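Side-chain contacts in alpha-L-rhamnosidase (Aspergillus terreus, PDB 6GSZ), which probably hydrolyses terminal, non-reducing alpha-L-rhamnose residues from alpha-L-rhamnosides: residues V564-D567 with D572-T575; W578-D583 with T655-A660; V601-L606 with K642-S647; L661-D666 with S676-L681. All coordinates share one frame; numbering follows the deposited sequence. Where two conformers were deposited one is given.

Contact 1 of 4, residues V564-D567 with D572-T575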
loop_
_atom_site.group_PDB
_atom_site.type_symbol
_atom_site.label_atom_id
_atom_site.label_comp_id
_atom_site.label_asym_id
_atom_site.label_seq_id
_atom_site.Cartn_x
_atom_site.Cartn_y
_atom_site.Cartn_z
ATOM N N VAL A 564 4.364 -3.288 27.890
ATOM C CA VAL A 564 5.055 -3.239 29.169
ATOM C C VAL A 564 4.153 -2.462 30.139
ATOM O O VAL A 564 3.847 -1.319 29.910
ATOM C CB VAL A 564 6.443 -2.562 29.033
ATOM C CG1 VAL A 564 7.176 -2.442 30.357
ATOM C CG2 VAL A 564 7.291 -3.307 28.060
ATOM N N ARG A 565 3.789 -3.091 31.255
ATOM C CA ARG A 565 2.725 -2.587 32.095
ATOM C C ARG A 565 3.231 -2.174 33.490
ATOM O O ARG A 565 4.227 -2.698 34.003
ATOM C CB ARG A 565 1.625 -3.608 32.294
ATOM C CG ARG A 565 0.930 -3.956 30.981
ATOM C CD ARG A 565 -0.088 -5.024 31.119
ATOM N NE ARG A 565 -0.579 -5.475 29.838
ATOM C CZ ARG A 565 -1.824 -5.327 29.384
ATOM N NH1 ARG A 565 -2.711 -4.588 30.042
ATOM N NH2 ARG A 565 -2.168 -5.932 28.263
ATOM N N ASN A 566 2.498 -1.229 34.078
ATOM C CA ASN A 566 2.641 -0.860 35.484
ATOM C C ASN A 566 1.861 -1.865 36.357
ATOM O O ASN A 566 1.291 -2.863 35.857
ATOM C CB ASN A 566 2.289 0.612 35.713
ATOM C CG ASN A 566 0.806 0.925 35.731
ATOM O OD1 ASN A 566 -0.010 0.034 35.486
ATOM N ND2 ASN A 566 0.474 2.200 35.995
ATOM N N ASP A 567 1.860 -1.606 37.673
ATOM C CA ASP A 567 1.302 -2.550 38.628
ATOM C C ASP A 567 -0.210 -2.740 38.460
ATOM O O ASP A 567 -0.712 -3.729 38.926
ATOM C CB ASP A 567 1.589 -2.095 40.063
ATOM C CG ASP A 567 1.108 -0.677 40.425
ATOM O OD1 ASP A 567 0.563 0.065 39.532
ATOM O OD2 ASP A 567 1.273 -0.295 41.612
ATOM N N ASP A 572 3.609 1.061 31.564
ATOM C CA ASP A 572 4.733 1.454 32.409
ATOM C C ASP A 572 5.128 2.895 32.048
ATOM O O ASP A 572 5.333 3.223 30.868
ATOM C CB ASP A 572 5.877 0.460 32.206
ATOM C CG ASP A 572 7.177 0.770 32.918
ATOM O OD1 ASP A 572 7.554 1.944 33.007
ATOM O OD2 ASP A 572 7.798 -0.198 33.319
ATOM N N ARG A 573 5.160 3.767 33.059
ATOM C CA ARG A 573 5.334 5.206 32.830
ATOM C C ARG A 573 6.816 5.591 32.658
ATOM O O ARG A 573 7.114 6.790 32.647
ATOM C CB ARG A 573 4.632 6.026 33.918
ATOM C CG ARG A 573 3.112 6.090 33.771
ATOM C CD ARG A 573 2.386 4.957 34.416
ATOM N NE ARG A 573 0.991 5.362 34.563
ATOM C CZ ARG A 573 0.022 5.168 33.664
ATOM N NH1 ARG A 573 0.284 4.554 32.521
ATOM N NH2 ARG A 573 -1.216 5.596 33.933
ATOM N N SER A 574 7.724 4.611 32.536
ATOM C CA SER A 574 9.120 4.910 32.219
ATOM C C SER A 574 9.442 4.584 30.758
ATOM O O SER A 574 10.606 4.688 30.347
ATOM C CB SER A 574 10.013 4.173 33.154
ATOM O OG SER A 574 10.040 2.765 32.896
ATOM N N THR A 575 8.446 4.190 29.967
ATOM C CA THR A 575 8.697 3.790 28.597
ATOM C C THR A 575 8.733 4.977 27.624
ATOM O O THR A 575 7.990 5.915 27.708
ATOM C CB THR A 575 7.624 2.823 28.101
ATOM O OG1 THR A 575 6.303 3.326 28.324
ATOM C CG2 THR A 575 7.746 1.461 28.749
HETATM O O HOH W 1 6.924 -2.593 34.079
#
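V564 and D572 are tied by backbone and side chain at once. D572 N donates to V564 O at 2.9 Å in a nearly straight bond (171° at the hydrogen), and V564 CG1 lies 3.7 Å from D572 CB, the two side chains running alongside each other in the same direction. T575 adds its methyl, CG2, against V564 CB. Farther along, N566 sends ND2 over one face of the R573 guanidinium, 3.5 Å from NE, with amide and guanidinium planes 52° apart. The bend in R573 at chi2 (87°) brings the group under that amide. A second shell fixes these positions. R573 NH1 is hydrogen-bonded to W571 O, and N566 OD1 accepts from V568 N. D572 heads a type I turn to T575: its OD1 takes S574 N at 2.7 Å, an Asx turn, and also S574 OG, while T575 OG1 donates to D572 O almost in line with the carbonyl bond. Water 1 donates to R565 O and to D572 OD2, joining the two arms of this surface loop between helix 545-562 and helix 598-619; nearby, R565 borders a glycan. One direct backbone bond thus joins the two segments, and the D572 carboxylate divides its oxygens: OD1 shapes the turn, whereas OD2 reaches the facing segment through water, an arrangement that would probably favour the ionised acid.

Contact 2 of 4, residues W578-D583 with T655-A660. With BGC (beta-D-glucopyranose), chain B.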
loop_
_atom_site.group_PDB
_atom_site.type_symbol
_atom_site.label_atom_id
_atom_site.label_comp_id
_atom_site.label_asym_id
_atom_site.label_seq_id
_atom_site.Cartn_x
_atom_site.Cartn_y
_atom_site.Cartn_z
ATOM N N TRP A 578 6.118 7.379 21.215
ATOM C CA TRP A 578 5.837 8.319 20.131
ATOM C C TRP A 578 4.573 9.141 20.420
ATOM O O TRP A 578 4.550 10.394 20.276
ATOM C CB TRP A 578 5.654 7.575 18.793
ATOM C CG TRP A 578 6.804 6.703 18.378
ATOM C CD1 TRP A 578 6.872 5.333 18.399
ATOM C CD2 TRP A 578 8.081 7.158 17.903
ATOM N NE1 TRP A 578 8.115 4.922 17.992
ATOM C CE2 TRP A 578 8.845 6.009 17.647
ATOM C CE3 TRP A 578 8.628 8.413 17.649
ATOM C CZ2 TRP A 578 10.144 6.088 17.149
ATOM C CZ3 TRP A 578 9.914 8.491 17.165
ATOM C CH2 TRP A 578 10.651 7.341 16.910
ATOM N N ALA A 579 3.521 8.424 20.837
ATOM C CA ALA A 579 2.202 8.998 21.239
ATOM C C ALA A 579 1.734 10.005 20.181
ATOM O O ALA A 579 1.678 9.659 18.998
ATOM C CB ALA A 579 2.262 9.541 22.647
ATOM N N ASP A 580 1.269 11.205 20.591
ATOM C CA ASP A 580 0.661 12.129 19.626
ATOM C C ASP A 580 1.723 12.919 18.866
ATOM O O ASP A 580 1.776 14.153 18.917
ATOM C CB ASP A 580 -0.389 13.039 20.275
ATOM C CG ASP A 580 -1.375 13.622 19.260
ATOM O OD1 ASP A 580 -1.627 12.977 18.195
ATOM O OD2 ASP A 580 -1.896 14.741 19.533
ATOM N N TRP A 581 2.474 12.176 18.052
ATOM C CA TRP A 581 3.572 12.663 17.237
ATOM C C TRP A 581 3.094 13.779 16.302
ATOM O O TRP A 581 2.079 13.639 15.660
ATOM C CB TRP A 581 4.093 11.444 16.465
ATOM C CG TRP A 581 5.316 11.647 15.624
ATOM C CD1 TRP A 581 5.352 11.709 14.251
ATOM C CD2 TRP A 581 6.666 11.790 16.083
ATOM N NE1 TRP A 581 6.649 11.875 13.838
ATOM C CE2 TRP A 581 7.467 11.918 14.931
ATOM C CE3 TRP A 581 7.277 11.779 17.348
ATOM C CZ2 TRP A 581 8.858 12.032 15.007
ATOM C CZ3 TRP A 581 8.651 11.943 17.416
ATOM C CH2 TRP A 581 9.420 12.046 16.260
ATOM N N LEU A 582 3.869 14.874 16.208
ATOM C CA LEU A 582 3.652 15.941 15.235
ATOM C C LEU A 582 2.353 16.703 15.529
ATOM O O LEU A 582 1.793 17.314 14.647
ATOM C CB LEU A 582 3.729 15.388 13.797
ATOM C CG LEU A 582 5.148 15.216 13.262
ATOM C CD1 LEU A 582 5.142 14.523 11.905
ATOM C CD2 LEU A 582 5.871 16.549 13.205
ATOM N N ASP A 583 1.977 16.756 16.814
ATOM C CA ASP A 583 1.058 17.786 17.324
ATOM C C ASP A 583 1.544 19.098 16.723
ATOM O O ASP A 583 2.744 19.356 16.771
ATOM C CB ASP A 583 1.100 17.770 18.863
ATOM C CG ASP A 583 0.325 18.832 19.618
ATOM O OD1 ASP A 583 0.094 19.929 19.043
ATOM O OD2 ASP A 583 -0.016 18.543 20.780
ATOM N N THR A 655 -7.199 18.888 25.534
ATOM C CA THR A 655 -6.675 19.117 24.206
ATOM C C THR A 655 -7.515 18.325 23.209
ATOM O O THR A 655 -8.333 17.478 23.592
ATOM C CB THR A 655 -5.228 18.641 24.117
ATOM O OG1 THR A 655 -5.182 17.229 24.397
ATOM C CG2 THR A 655 -4.327 19.392 25.078
ATOM N N GLN A 656 -7.360 18.632 21.928
ATOM C CA GLN A 656 -8.107 17.925 20.921
ATOM C C GLN A 656 -7.874 16.419 21.059
ATOM O O GLN A 656 -8.832 15.646 21.031
ATOM C CB GLN A 656 -7.805 18.463 19.533
ATOM C CG GLN A 656 -8.349 19.861 19.313
ATOM C CD GLN A 656 -8.160 20.347 17.899
ATOM O OE1 GLN A 656 -8.089 19.556 16.949
ATOM N NE2 GLN A 656 -8.051 21.669 17.768
ATOM N N THR A 657 -6.604 15.986 21.134
ATOM C CA THR A 657 -6.340 14.547 21.266
ATOM C C THR A 657 -6.775 14.005 22.640
ATOM O O THR A 657 -7.319 12.886 22.732
ATOM C CB THR A 657 -4.865 14.246 20.997
ATOM O OG1 THR A 657 -4.630 14.583 19.633
ATOM C CG2 THR A 657 -4.491 12.809 21.259
ATOM N N GLY A 658 -6.504 14.766 23.700
ATOM C CA GLY A 658 -6.823 14.328 25.047
ATOM C C GLY A 658 -8.312 14.079 25.296
ATOM O O GLY A 658 -8.647 13.172 26.081
ATOM N N LEU A 659 -9.163 14.829 24.588
ATOM C CA LEU A 659 -10.596 14.600 24.623
ATOM C C LEU A 659 -11.014 13.568 23.568
ATOM O O LEU A 659 -11.878 12.746 23.806
ATOM C CB LEU A 659 -11.317 15.925 24.408
ATOM C CG LEU A 659 -11.319 16.830 25.635
ATOM C CD1 LEU A 659 -11.472 18.266 25.210
ATOM C CD2 LEU A 659 -12.395 16.415 26.616
ATOM N N ALA A 660 -10.483 13.661 22.344
ATOM C CA ALA A 660 -10.998 12.814 21.252
ATOM C C ALA A 660 -10.797 11.326 21.577
ATOM O O ALA A 660 -11.656 10.481 21.306
ATOM C CB ALA A 660 -10.353 13.164 19.942
HETATM C C2 BGC B . 7.141 8.303 10.518
HETATM C C3 BGC B . 6.767 8.282 11.974
HETATM C C4 BGC B . 7.888 8.119 12.975
HETATM C C5 BGC B . 8.881 9.100 12.579
HETATM C C6 BGC B . 9.985 8.978 13.611
HETATM C C1 BGC B . 8.308 9.250 10.302
HETATM O O1 BGC B . 8.552 9.352 8.913
HETATM O O2 BGC B . 6.173 9.003 9.773
HETATM O O3 BGC B . 6.060 7.178 12.176
HETATM O O4 BGC B . 7.550 8.245 14.376
HETATM O O5 BGC B . 9.379 8.979 11.208
HETATM O O6 BGC B . 11.071 9.816 13.202
#
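D580 and T657 approach from opposite directions and meet through one oxygen each: T657 OG1 donates to D580 OD2 at 2.7 Å. The hydroxyl does not lie in the carboxylate plane but comes from above it, 53° out, and T657 CB follows at 3.3 Å from D580 OD2. With chi1 at -65°, T657 keeps OG1 beside its backbone N, where it faces the acid, and CG2 also lies near the carboxylate. Other donors grip the same group: G695 N on OD2, and A697 N and G698 N on OD1, so this buried acid is held by backbone amides as well as by the hydroxyl. A negative charge would probably be well stabilised here. The contact lies in the six-hairpin glycosidase domain, an (alpha/alpha)6 barrel, and joins a loop that lines the sugar pocket to the start of helix 656-664. T655 is the N-cap of that helix, its OG1 accepting from G658 N at 2.9 Å. On the loop, D580 is the centre of an inverse gamma turn and then begins a type II turn to D583. The loop's tryptophans reach the other way, to the bound beta-D-glucopyranose. W578 brings its CE3 edge over the face of W581, 3.5 Å above the plane, and O4 of the sugar lies over one face of each ring, 3.4 Å above the plane of W578. W581 CZ2 approaches C6 of the sugar to 3.5 Å, while D460, D473, H761 and W527 hold the glucose by hydrogen bonds.

Contact 3 of 4, residues V601-L606 with K642-S647. With NAG (2-acetamido-2-deoxy-beta-D-glucopyranose), chain G.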
loop_
_atom_site.group_PDB
_atom_site.type_symbol
_atom_site.label_atom_id
_atom_site.label_comp_id
_atom_site.label_asym_id
_atom_site.label_seq_id
_atom_site.Cartn_x
_atom_site.Cartn_y
_atom_site.Cartn_z
ATOM N N VAL A 601 -2.254 9.138 26.260
ATOM C CA VAL A 601 -2.423 8.664 24.884
ATOM C C VAL A 601 -2.217 7.146 24.811
ATOM O O VAL A 601 -3.020 6.406 24.215
ATOM C CB VAL A 601 -1.494 9.400 23.896
ATOM C CG1 VAL A 601 -1.488 8.784 22.511
ATOM C CG2 VAL A 601 -1.874 10.866 23.775
ATOM N N SER A 602 -1.109 6.682 25.395
ATOM C CA SER A 602 -0.758 5.272 25.331
ATOM C C SER A 602 -1.813 4.373 25.987
ATOM O O SER A 602 -2.152 3.300 25.486
ATOM C CB SER A 602 0.624 5.068 25.937
ATOM O OG SER A 602 1.652 5.695 25.168
ATOM N N ASP A 603 -2.265 4.795 27.169
ATOM C CA ASP A 603 -3.260 4.014 27.887
ATOM C C ASP A 603 -4.580 3.973 27.128
ATOM O O ASP A 603 -5.246 2.896 27.121
ATOM C CB ASP A 603 -3.485 4.603 29.275
ATOM C CG ASP A 603 -2.349 4.358 30.257
ATOM O OD1 ASP A 603 -1.462 3.496 29.962
ATOM O OD2 ASP A 603 -2.351 5.024 31.336
ATOM N N ALA A 604 -4.926 5.083 26.468
ATOM C CA ALA A 604 -6.156 5.084 25.644
ATOM C C ALA A 604 -6.039 4.019 24.547
ATOM O O ALA A 604 -6.975 3.230 24.339
ATOM C CB ALA A 604 -6.427 6.441 25.080
ATOM N N TYR A 605 -4.871 3.994 23.867
ATOM C CA TYR A 605 -4.665 3.015 22.823
ATOM C C TYR A 605 -4.540 1.560 23.343
ATOM O O TYR A 605 -4.921 0.611 22.631
ATOM C CB TYR A 605 -3.482 3.397 21.931
ATOM C CG TYR A 605 -3.868 4.300 20.797
ATOM C CD1 TYR A 605 -3.936 5.679 20.959
ATOM C CD2 TYR A 605 -4.206 3.775 19.562
ATOM C CE1 TYR A 605 -4.271 6.521 19.912
ATOM C CE2 TYR A 605 -4.563 4.611 18.510
ATOM C CZ TYR A 605 -4.600 5.986 18.679
ATOM O OH TYR A 605 -4.966 6.798 17.622
ATOM N N LEU A 606 -4.053 1.386 24.585
ATOM C CA LEU A 606 -4.055 0.061 25.220
ATOM C C LEU A 606 -5.503 -0.425 25.390
ATOM O O LEU A 606 -5.794 -1.580 25.093
ATOM C CB LEU A 606 -3.305 0.120 26.558
ATOM C CG LEU A 606 -3.595 -1.016 27.539
ATOM C CD1 LEU A 606 -3.188 -2.355 26.972
ATOM C CD2 LEU A 606 -2.937 -0.765 28.884
ATOM N N LYS A 642 -9.175 6.530 36.758
ATOM C CA LYS A 642 -8.438 6.930 37.949
ATOM C C LYS A 642 -7.203 7.759 37.590
ATOM O O LYS A 642 -6.872 8.708 38.294
ATOM C CB LYS A 642 -8.026 5.707 38.769
ATOM C CG LYS A 642 -9.177 5.036 39.499
ATOM C CD LYS A 642 -8.894 3.624 39.961
ATOM C CE LYS A 642 -7.861 3.532 41.054
ATOM N NZ LYS A 642 -7.730 2.117 41.499
ATOM N N ALA A 643 -6.509 7.358 36.519
ATOM C CA ALA A 643 -5.263 8.007 36.160
ATOM C C ALA A 643 -5.462 9.371 35.470
ATOM O O ALA A 643 -4.663 10.295 35.711
ATOM C CB ALA A 643 -4.454 7.084 35.284
ATOM N N TRP A 644 -6.484 9.501 34.605
ATOM C CA TRP A 644 -6.526 10.559 33.603
ATOM C C TRP A 644 -7.799 11.406 33.593
ATOM O O TRP A 644 -7.833 12.417 32.896
ATOM C CB TRP A 644 -6.299 9.972 32.199
ATOM C CG TRP A 644 -5.002 9.228 32.088
ATOM C CD1 TRP A 644 -4.862 7.903 31.813
ATOM C CD2 TRP A 644 -3.661 9.740 32.289
ATOM N NE1 TRP A 644 -3.543 7.558 31.778
ATOM C CE2 TRP A 644 -2.785 8.649 32.107
ATOM C CE3 TRP A 644 -3.117 10.988 32.634
ATOM C CZ2 TRP A 644 -1.400 8.775 32.186
ATOM C CZ3 TRP A 644 -1.743 11.112 32.715
ATOM C CH2 TRP A 644 -0.907 10.011 32.542
ATOM N N ILE A 645 -8.837 11.008 34.334
ATOM C CA ILE A 645 -10.119 11.726 34.309
ATOM C C ILE A 645 -10.459 12.136 35.742
ATOM O O ILE A 645 -10.502 11.280 36.647
ATOM C CB ILE A 645 -11.253 10.889 33.697
ATOM C CG1 ILE A 645 -10.872 10.300 32.344
ATOM C CG2 ILE A 645 -12.481 11.760 33.574
ATOM C CD1 ILE A 645 -11.950 9.570 31.620
ATOM N N THR A 646 -10.681 13.435 35.955
ATOM C CA THR A 646 -11.063 13.900 37.300
ATOM C C THR A 646 -12.470 13.397 37.628
ATOM O O THR A 646 -13.212 13.009 36.737
ATOM C CB THR A 646 -11.039 15.433 37.399
ATOM O OG1 THR A 646 -12.072 15.989 36.583
ATOM C CG2 THR A 646 -9.718 16.001 36.963
ATOM N N SER A 647 -12.838 13.498 38.907
ATOM C CA SER A 647 -14.130 13.007 39.364
ATOM C C SER A 647 -15.279 13.646 38.571
ATOM O O SER A 647 -16.248 12.948 38.258
ATOM C CB SER A 647 -14.301 13.214 40.842
ATOM O OG SER A 647 -14.289 14.594 41.149
HETATM C C1 NAG G . -13.902 20.058 37.828
HETATM C C2 NAG G . -12.512 19.413 38.189
HETATM C C3 NAG G . -11.337 20.371 37.797
HETATM C C4 NAG G . -11.544 21.105 36.479
HETATM C C5 NAG G . -12.931 21.740 36.447
HETATM C C6 NAG G . -13.265 22.359 35.101
HETATM C C7 NAG G . -12.745 17.682 40.000
HETATM C C8 NAG G . -12.479 17.270 41.428
HETATM N N2 NAG G . -12.417 18.957 39.608
HETATM O O3 NAG G . -10.091 19.722 37.554
HETATM O O4 NAG G . -10.475 22.053 36.242
HETATM O O5 NAG G . -13.895 20.711 36.596
HETATM O O6 NAG G . -14.532 23.020 35.213
HETATM O O7 NAG G . -13.215 16.859 39.263
#
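D603 and W644 link two consecutive helices of the (alpha/alpha)6 barrel, 598-619 and 623-644, near the end of the second. They bury nearly equal areas and make a single polar contact: W644 NE1 donates to D603 OD2 at 2.8 Å, with an angle of 171° at the hydrogen. OD2 lies in the indole plane, so the N-H points straight at the oxygen. For the carboxylate the bond is on the anti side, a little out of the carboxylate plane. The side chains cross nearly perpendicularly, carboxylate and indole planes 51° apart. W644 has CG beside its backbone N (chi1 -57°), which turns the NE1 edge of the ring to the neighbouring helix. D603 has further partners: R573 forms a salt bridge with OD2 and W571 N donates to OD1, so the buried acid is probably kept ionised. F640 meets the W644 ring at a slant. Beyond the helix end the chain runs to N648, the N-glycosylated asparagine, and T646 OG1 comes within 3.0 Å of O7 of the GlcNAc. Back at the indole, A643 CB lies 3.6 Å above one face, offset toward the rim.

Contact 4 of 4, residues L661-D666 with S676-L681. With CA (calcium ion), chain Q; MAN (alpha-D-mannopyranose), chain C.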
loop_
_atom_site.group_PDB
_atom_site.type_symbol
_atom_site.label_atom_id
_atom_site.label_comp_id
_atom_site.label_asym_id
_atom_site.label_seq_id
_atom_site.Cartn_x
_atom_site.Cartn_y
_atom_site.Cartn_z
ATOM N N LEU A 661 -9.637 10.966 22.133
ATOM C CA LEU A 661 -9.384 9.530 22.381
ATOM C C LEU A 661 -10.376 8.902 23.358
ATOM O O LEU A 661 -10.965 7.858 23.009
ATOM C CB LEU A 661 -7.929 9.288 22.780
ATOM C CG LEU A 661 -6.879 9.710 21.769
ATOM C CD1 LEU A 661 -5.486 9.387 22.276
ATOM C CD2 LEU A 661 -7.122 9.052 20.415
ATOM N N PRO A 662 -10.569 9.437 24.588
ATOM C CA PRO A 662 -11.562 8.813 25.455
ATOM C C PRO A 662 -13.006 8.906 24.922
ATOM O O PRO A 662 -13.791 8.040 25.225
ATOM C CB PRO A 662 -11.355 9.540 26.788
ATOM C CG PRO A 662 -10.807 10.887 26.375
ATOM C CD PRO A 662 -9.868 10.565 25.239
ATOM N N LEU A 663 -13.317 9.904 24.093
ATOM C CA LEU A 663 -14.615 9.960 23.456
ATOM C C LEU A 663 -14.770 8.827 22.440
ATOM O O LEU A 663 -15.766 8.104 22.446
ATOM C CB LEU A 663 -14.824 11.322 22.798
ATOM C CG LEU A 663 -15.092 12.470 23.779
ATOM C CD1 LEU A 663 -15.026 13.810 23.055
ATOM C CD2 LEU A 663 -16.435 12.290 24.463
ATOM N N TYR A 664 -13.789 8.638 21.559
ATOM C CA TYR A 664 -13.945 7.620 20.518
ATOM C C TYR A 664 -13.875 6.209 21.120
ATOM O O TYR A 664 -14.549 5.271 20.635
ATOM C CB TYR A 664 -12.862 7.776 19.447
ATOM C CG TYR A 664 -13.196 7.044 18.186
ATOM C CD1 TYR A 664 -14.208 7.491 17.369
ATOM C CD2 TYR A 664 -12.556 5.861 17.859
ATOM C CE1 TYR A 664 -14.573 6.786 16.237
ATOM C CE2 TYR A 664 -12.906 5.142 16.729
ATOM C CZ TYR A 664 -13.908 5.627 15.904
ATOM O OH TYR A 664 -14.315 4.957 14.800
ATOM N N PHE A 665 -13.027 6.043 22.153
ATOM C CA PHE A 665 -12.799 4.747 22.773
ATOM C C PHE A 665 -13.790 4.445 23.917
ATOM O O PHE A 665 -13.710 3.378 24.531
ATOM C CB PHE A 665 -11.347 4.626 23.249
ATOM C CG PHE A 665 -10.273 4.723 22.176
ATOM C CD1 PHE A 665 -10.506 4.426 20.843
ATOM C CD2 PHE A 665 -9.012 5.137 22.540
ATOM C CE1 PHE A 665 -9.490 4.517 19.899
ATOM C CE2 PHE A 665 -8.000 5.254 21.606
ATOM C CZ PHE A 665 -8.250 4.948 20.291
ATOM N N ASP A 666 -14.705 5.383 24.188
ATOM C CA ASP A 666 -15.830 5.203 25.153
ATOM C C ASP A 666 -15.284 4.919 26.565
ATOM O O ASP A 666 -15.655 3.945 27.229
ATOM C CB ASP A 666 -16.808 4.123 24.678
ATOM C CG ASP A 666 -17.541 4.449 23.398
ATOM O OD1 ASP A 666 -18.106 5.563 23.306
ATOM O OD2 ASP A 666 -17.596 3.569 22.518
ATOM N N SER A 676 -20.744 15.803 27.884
ATOM C CA SER A 676 -20.158 17.052 28.363
ATOM C C SER A 676 -18.775 17.248 27.736
ATOM O O SER A 676 -18.451 18.344 27.300
ATOM C CB SER A 676 -20.071 17.094 29.887
ATOM O OG SER A 676 -21.371 17.149 30.435
ATOM N N ALA A 677 -17.977 16.167 27.711
ATOM C CA ALA A 677 -16.615 16.222 27.111
ATOM C C ALA A 677 -16.688 16.570 25.613
ATOM O O ALA A 677 -15.874 17.369 25.094
ATOM C CB ALA A 677 -15.930 14.920 27.395
ATOM N N ALA A 678 -17.653 16.001 24.897
ATOM C CA ALA A 678 -17.849 16.316 23.441
ATOM C C ALA A 678 -18.103 17.812 23.250
ATOM O O ALA A 678 -17.569 18.443 22.340
ATOM C CB ALA A 678 -18.921 15.475 22.799
ATOM N N LYS A 679 -18.968 18.395 24.086
ATOM C CA LYS A 679 -19.216 19.843 23.964
ATOM C C LYS A 679 -17.944 20.657 24.293
ATOM O O LYS A 679 -17.701 21.707 23.653
ATOM C CB LYS A 679 -20.416 20.236 24.824
ATOM C CG LYS A 679 -21.752 19.663 24.377
ATOM C CD LYS A 679 -22.182 20.185 23.043
ATOM C CE LYS A 679 -23.581 19.768 22.649
ATOM N NZ LYS A 679 -23.859 20.260 21.273
ATOM N N ARG A 680 -17.143 20.212 25.265
ATOM C CA ARG A 680 -15.894 20.910 25.556
ATOM C C ARG A 680 -14.903 20.785 24.399
ATOM O O ARG A 680 -14.196 21.757 24.108
ATOM C CB ARG A 680 -15.229 20.387 26.832
ATOM C CG ARG A 680 -16.035 20.679 28.079
ATOM C CD ARG A 680 -15.215 20.608 29.348
ATOM N NE ARG A 680 -14.483 19.370 29.510
ATOM C CZ ARG A 680 -14.965 18.208 29.904
ATOM N NH1 ARG A 680 -16.241 18.113 30.276
ATOM N NH2 ARG A 680 -14.172 17.140 29.888
ATOM N N LEU A 681 -14.894 19.625 23.726
ATOM C CA LEU A 681 -14.033 19.442 22.546
ATOM C C LEU A 681 -14.396 20.476 21.468
ATOM O O LEU A 681 -13.523 21.164 20.875
ATOM C CB LEU A 681 -14.128 17.994 22.033
ATOM C CG LEU A 681 -13.362 17.732 20.731
ATOM C CD1 LEU A 681 -11.863 18.105 20.807
ATOM C CD2 LEU A 681 -13.504 16.245 20.337
HETATM CA CA CA Q . -16.428 1.844 27.869
HETATM C C1 MAN C . -20.865 1.985 26.755
HETATM C C2 MAN C . -19.560 1.444 27.380
HETATM C C3 MAN C . -19.437 2.135 28.770
HETATM C C4 MAN C . -19.636 3.669 28.700
HETATM C C5 MAN C . -20.939 4.022 27.971
HETATM C C6 MAN C . -21.209 5.531 27.873
HETATM O O2 MAN C . -18.348 1.528 26.514
HETATM O O3 MAN C . -18.183 1.760 29.398
HETATM O O4 MAN C . -19.742 4.289 29.997
HETATM O O5 MAN C . -20.881 3.426 26.676
HETATM O O6 MAN C . -20.057 6.253 27.412
HETATM O O HOH W 2 -15.404 1.411 25.834
HETATM O O HOH W 3 -17.034 -0.510 27.494
HETATM O O HOH W 4 -15.093 0.762 28.994
HETATM O O HOH W 5 -16.317 3.640 29.950
#
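L663 alone supplies one whole side of this contact, its two methyls divided among A677, A678 and L681. CD1 lies 3.8 Å from A678 CA and 4.0 Å from L681 CD2. The other branch, CD2, comes 4.0 Å from A677 CB. In L663 CG stands opposite the carbonyl carbon (chi1 -74°) and chi2 is extended (169°), which carries the branched end to the neighbouring helix while its own backbone stays farther back; the nearest CA atoms, those of L663 and A678, are 7.1 Å apart. The two alanines present only CB and backbone, which lets the leucine come close to the helix surface, and L681 adds a methyl from one turn on. All four residues are buried, and F668 touches both L663 and A677. The contact packs the end of helix 656-664 against helix 671-687, successive helices of the (alpha/alpha)6 barrel domain. The first of these is kinked at P662, whose N cannot bond to the preceding turn, and closes in a Schellman motif at D666, which has a positive phi of 61°. That helix end carries a calcium ion on the side away from the leucine. D666 binds it through its backbone O, at 2.3 Å, while its carboxylate forms a salt bridge with K708. Mannose O2 and O3 of an attached glycan also bind the calcium, O2 at 2.4 Å, and four waters complete the seven ligands. One of these, water 2, donates to F665 O at 2.9 Å.

How the contacts relate
Contact 1 is a surface contact of mixed chemistry, with a backbone bond, a bridging water and an amide over a guanidinium, whereas contacts 2, 3 and 4 are buried. Contacts 2 and 3 each rest on one hydrogen bond to a buried aspartate, from a hydroxyl in one and an indole in the other; contact 4 is wholly apolar. Contacts 2 and 4 share helix 656-664, using its beginning and its end, and L659 of one packs on L681 of the other. Helix 598-619 of contact 3 lies beside both: V601 touches A579 and L661. The loop of contact 1 reaches contact 3 through R573 and D603. Sugars also differ: glucose in the pocket at contact 2, glycans near contacts 1, 3 and 4.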